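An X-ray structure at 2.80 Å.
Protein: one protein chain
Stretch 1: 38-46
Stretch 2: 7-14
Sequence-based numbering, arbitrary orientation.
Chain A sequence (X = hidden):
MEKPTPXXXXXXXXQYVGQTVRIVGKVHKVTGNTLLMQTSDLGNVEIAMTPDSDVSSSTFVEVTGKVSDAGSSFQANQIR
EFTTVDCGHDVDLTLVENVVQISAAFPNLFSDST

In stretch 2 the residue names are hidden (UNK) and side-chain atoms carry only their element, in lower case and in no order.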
# COMPACT_ATOMS: atom_id res chain seq x y z
N GLN A 38 -13.85 -22.68 11.76
CA GLN A 38 -14.49 -21.43 11.40
C GLN A 38 -13.75 -20.76 10.22
O GLN A 38 -12.53 -20.62 10.26
CB GLN A 38 -14.59 -20.50 12.61
CG GLN A 38 -14.97 -19.06 12.28
CD GLN A 38 -15.69 -18.36 13.41
OE1 GLN A 38 -15.50 -18.68 14.59
NE2 GLN A 38 -16.53 -17.39 13.06
N THR A 39 -14.50 -20.37 9.20
CA THR A 39 -13.96 -19.77 7.99
C THR A 39 -14.03 -18.24 8.02
O THR A 39 -14.81 -17.68 8.78
CB THR A 39 -14.71 -20.24 6.74
OG1 THR A 39 -15.08 -21.60 6.89
CG2 THR A 39 -13.79 -20.20 5.58
N SER A 40 -13.22 -17.58 7.17
CA SER A 40 -13.30 -16.14 6.92
C SER A 40 -14.73 -15.72 6.63
O SER A 40 -15.14 -14.61 6.92
CB SER A 40 -12.42 -15.78 5.73
OG SER A 40 -12.80 -16.50 4.57
N ASP A 41 -15.45 -16.65 6.01
CA ASP A 41 -16.86 -16.57 5.73
C ASP A 41 -17.71 -16.33 6.98
O ASP A 41 -18.85 -15.88 6.88
CB ASP A 41 -17.26 -17.93 5.16
CG ASP A 41 -18.37 -17.84 4.16
OD1 ASP A 41 -19.27 -18.70 4.20
OD2 ASP A 41 -18.36 -16.91 3.33
N LEU A 42 -17.14 -16.65 8.14
CA LEU A 42 -17.84 -16.77 9.43
C LEU A 42 -18.66 -18.03 9.57
O LEU A 42 -19.29 -18.25 10.61
CB LEU A 42 -18.69 -15.55 9.76
CG LEU A 42 -17.90 -14.35 10.27
CD1 LEU A 42 -18.85 -13.33 10.87
CD2 LEU A 42 -16.83 -14.76 11.28
N GLY A 43 -18.65 -18.86 8.54
CA GLY A 43 -19.33 -20.15 8.58
C GLY A 43 -18.45 -21.30 9.01
O GLY A 43 -17.26 -21.29 8.79
N ASN A 44 -19.06 -22.31 9.63
CA ASN A 44 -18.33 -23.45 10.16
C ASN A 44 -18.36 -24.60 9.18
O ASN A 44 -19.24 -24.65 8.33
CB ASN A 44 -18.88 -23.84 11.53
CG ASN A 44 -18.48 -22.87 12.64
OD1 ASN A 44 -18.97 -22.97 13.75
ND2 ASN A 44 -17.59 -21.93 12.34
N VAL A 45 -17.37 -25.49 9.26
CA VAL A 45 -17.14 -26.56 8.27
C VAL A 45 -16.62 -27.80 8.99
O VAL A 45 -15.70 -27.71 9.81
CB VAL A 45 -16.10 -26.15 7.19
CG1 VAL A 45 -15.83 -27.29 6.23
CG2 VAL A 45 -16.59 -24.97 6.39
N GLU A 46 -17.20 -28.96 8.66
CA GLU A 46 -16.83 -30.23 9.28
C GLU A 46 -15.75 -30.89 8.42
O GLU A 46 -15.98 -31.14 7.24
CB GLU A 46 -18.06 -31.12 9.36
CG GLU A 46 -18.44 -31.60 10.75
CD GLU A 46 -19.79 -32.30 10.77
OE1 GLU A 46 -20.13 -33.02 9.80
OE2 GLU A 46 -20.54 -32.16 11.77
N UNK A 7 -9.07 -21.34 -3.45
CA UNK A 7 -9.10 -20.92 -2.04
C UNK A 7 -10.50 -20.52 -1.78
O UNK A 7 -10.98 -19.54 -2.36
c UNK A 7 -7.04 -18.06 -0.39
c UNK A 7 -8.21 -19.70 -1.82
c UNK A 7 -6.98 -20.50 0.23
c UNK A 7 -7.80 -19.37 -0.40
N UNK A 8 -11.19 -21.24 -0.91
CA UNK A 8 -12.61 -20.97 -0.75
C UNK A 8 -13.02 -20.74 0.70
O UNK A 8 -12.25 -21.00 1.63
c UNK A 8 -14.81 -24.06 -0.76
c UNK A 8 -13.00 -22.27 -2.90
c UNK A 8 -13.50 -23.35 -0.67
c UNK A 8 -13.48 -22.05 -1.47
N UNK A 9 -14.22 -20.19 0.88
CA UNK A 9 -14.83 -20.12 2.18
C UNK A 9 -16.00 -21.11 2.20
O UNK A 9 -16.21 -21.84 1.23
c UNK A 9 -16.17 -18.04 1.48
n UNK A 9 -17.13 -18.81 0.95
o UNK A 9 -16.06 -16.85 1.21
c UNK A 9 -15.24 -18.68 2.52
N UNK A 10 -16.75 -21.15 3.30
CA UNK A 10 -17.75 -22.18 3.49
C UNK A 10 -18.93 -22.07 2.50
O UNK A 10 -19.59 -23.06 2.17
c UNK A 10 -18.25 -22.18 4.94
o UNK A 10 -18.76 -20.91 5.34
N UNK A 11 -19.18 -20.86 2.01
CA UNK A 11 -20.34 -20.63 1.18
C UNK A 11 -20.08 -21.09 -0.24
O UNK A 11 -21.01 -21.27 -1.01
c UNK A 11 -20.73 -19.17 1.21
o UNK A 11 -20.20 -18.53 0.07
N UNK A 12 -18.83 -21.30 -0.59
CA UNK A 12 -18.48 -21.77 -1.92
C UNK A 12 -18.46 -23.29 -2.04
O UNK A 12 -18.29 -23.82 -3.12
c UNK A 12 -15.00 -19.44 -4.23
c UNK A 12 -17.21 -19.67 -2.51
s UNK A 12 -15.63 -18.81 -2.67
c UNK A 12 -17.14 -21.18 -2.34
N UNK A 13 -18.64 -23.99 -0.93
CA UNK A 13 -18.61 -25.45 -0.98
C UNK A 13 -19.50 -26.03 -2.06
O UNK A 13 -19.03 -26.84 -2.85
c UNK A 13 -18.98 -26.06 0.37
c UNK A 13 -18.61 -26.12 2.80
c UNK A 13 -16.65 -26.45 1.31
c UNK A 13 -17.98 -25.74 1.49
N UNK A 14 -20.77 -25.61 -2.11
CA UNK A 14 -21.70 -26.07 -3.13
C UNK A 14 -21.16 -26.08 -4.55
O UNK A 14 -21.49 -26.97 -5.34

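Position 7 carries four carbons, forked at the second, and reaches no atom of stretch 1. The fork one carbon beyond CB identifies leucine, L7, a buried apolar residue suited to the protein interior.

Position 8 also has four carbons, but the fork is at CB itself and one arm is two carbons long. The side chain stays 7.0 Å from stretch 1, and the contact comes from the backbone, where the O of position 8 lies 4.3 Å from T39 CG2. This is isoleucine, I8, apolar and buried.

At position 9 two carbons lead to one oxygen and one nitrogen, the mark of an amide. CA-to-CB points toward stretch 1; T39 CG2 packs 3.6 Å from the CA of position 9 and 3.7 Å from its CB, and the amide carbon lies 3.1 Å from D41 OD2. The short chain makes it asparagine, N9, so the polar end of this buried side chain meets the partly exposed carboxylate of D41. Its backbone O accepts a hydrogen bond from the N of position 12 at 3.2 Å, helping to shape the bend that follows.

Position 10 has one carbon and then one oxygen; the oxygen lies 2.5 Å from D41 OD1 and 3.4 Å from G43 CA, and the CB 3.6 Å from V45 CG2. This is serine, S10, whose OG donates a hydrogen bond to D41 OD1. A side chain this small fits closely here; at G43 an ideal CB would fall 2.2 Å from S10 OG, a clash that the glycine avoids.

Position 11 repeats the pattern of one carbon and one oxygen. Its CB lies 3.4 Å from D41 OD1, and its backbone N is 3.1 Å from that same oxygen. It is serine, S11, exposed, where a small polar side chain is well suited.

Position 12 is an unbranched chain of two carbons, a sulfur and a carbon; its end leads away from stretch 1, which it does not touch. This is methionine, M12, flexible and partly exposed.

Position 13 has four carbons forked at the second. Its CA-to-CB bond points toward stretch 1, and a terminal carbon lies 4.3 Å from V45 CG2. This is leucine, L13, apolar and buried, so its CD1 can pack on V45.

Position 14 has no side-chain atoms and is out of reach of stretch 1. It is glycine, G14, exposed; nothing in stretch 1 demands the absence of a side chain, since a CB would have room on that side.

The contact centres on the type I turn from T39 to L42, closed by L42 N to T39 O at 2.6 Å. T39 OG1 donates a hydrogen bond to G43 O at 2.9 Å, leaving its methyl to pack on N9. From this turn D41 extends its carboxylate to S10, while V45 adds apolar packing against S10 and L13.

Stretch 2, residues 7-14: LINSSMLG
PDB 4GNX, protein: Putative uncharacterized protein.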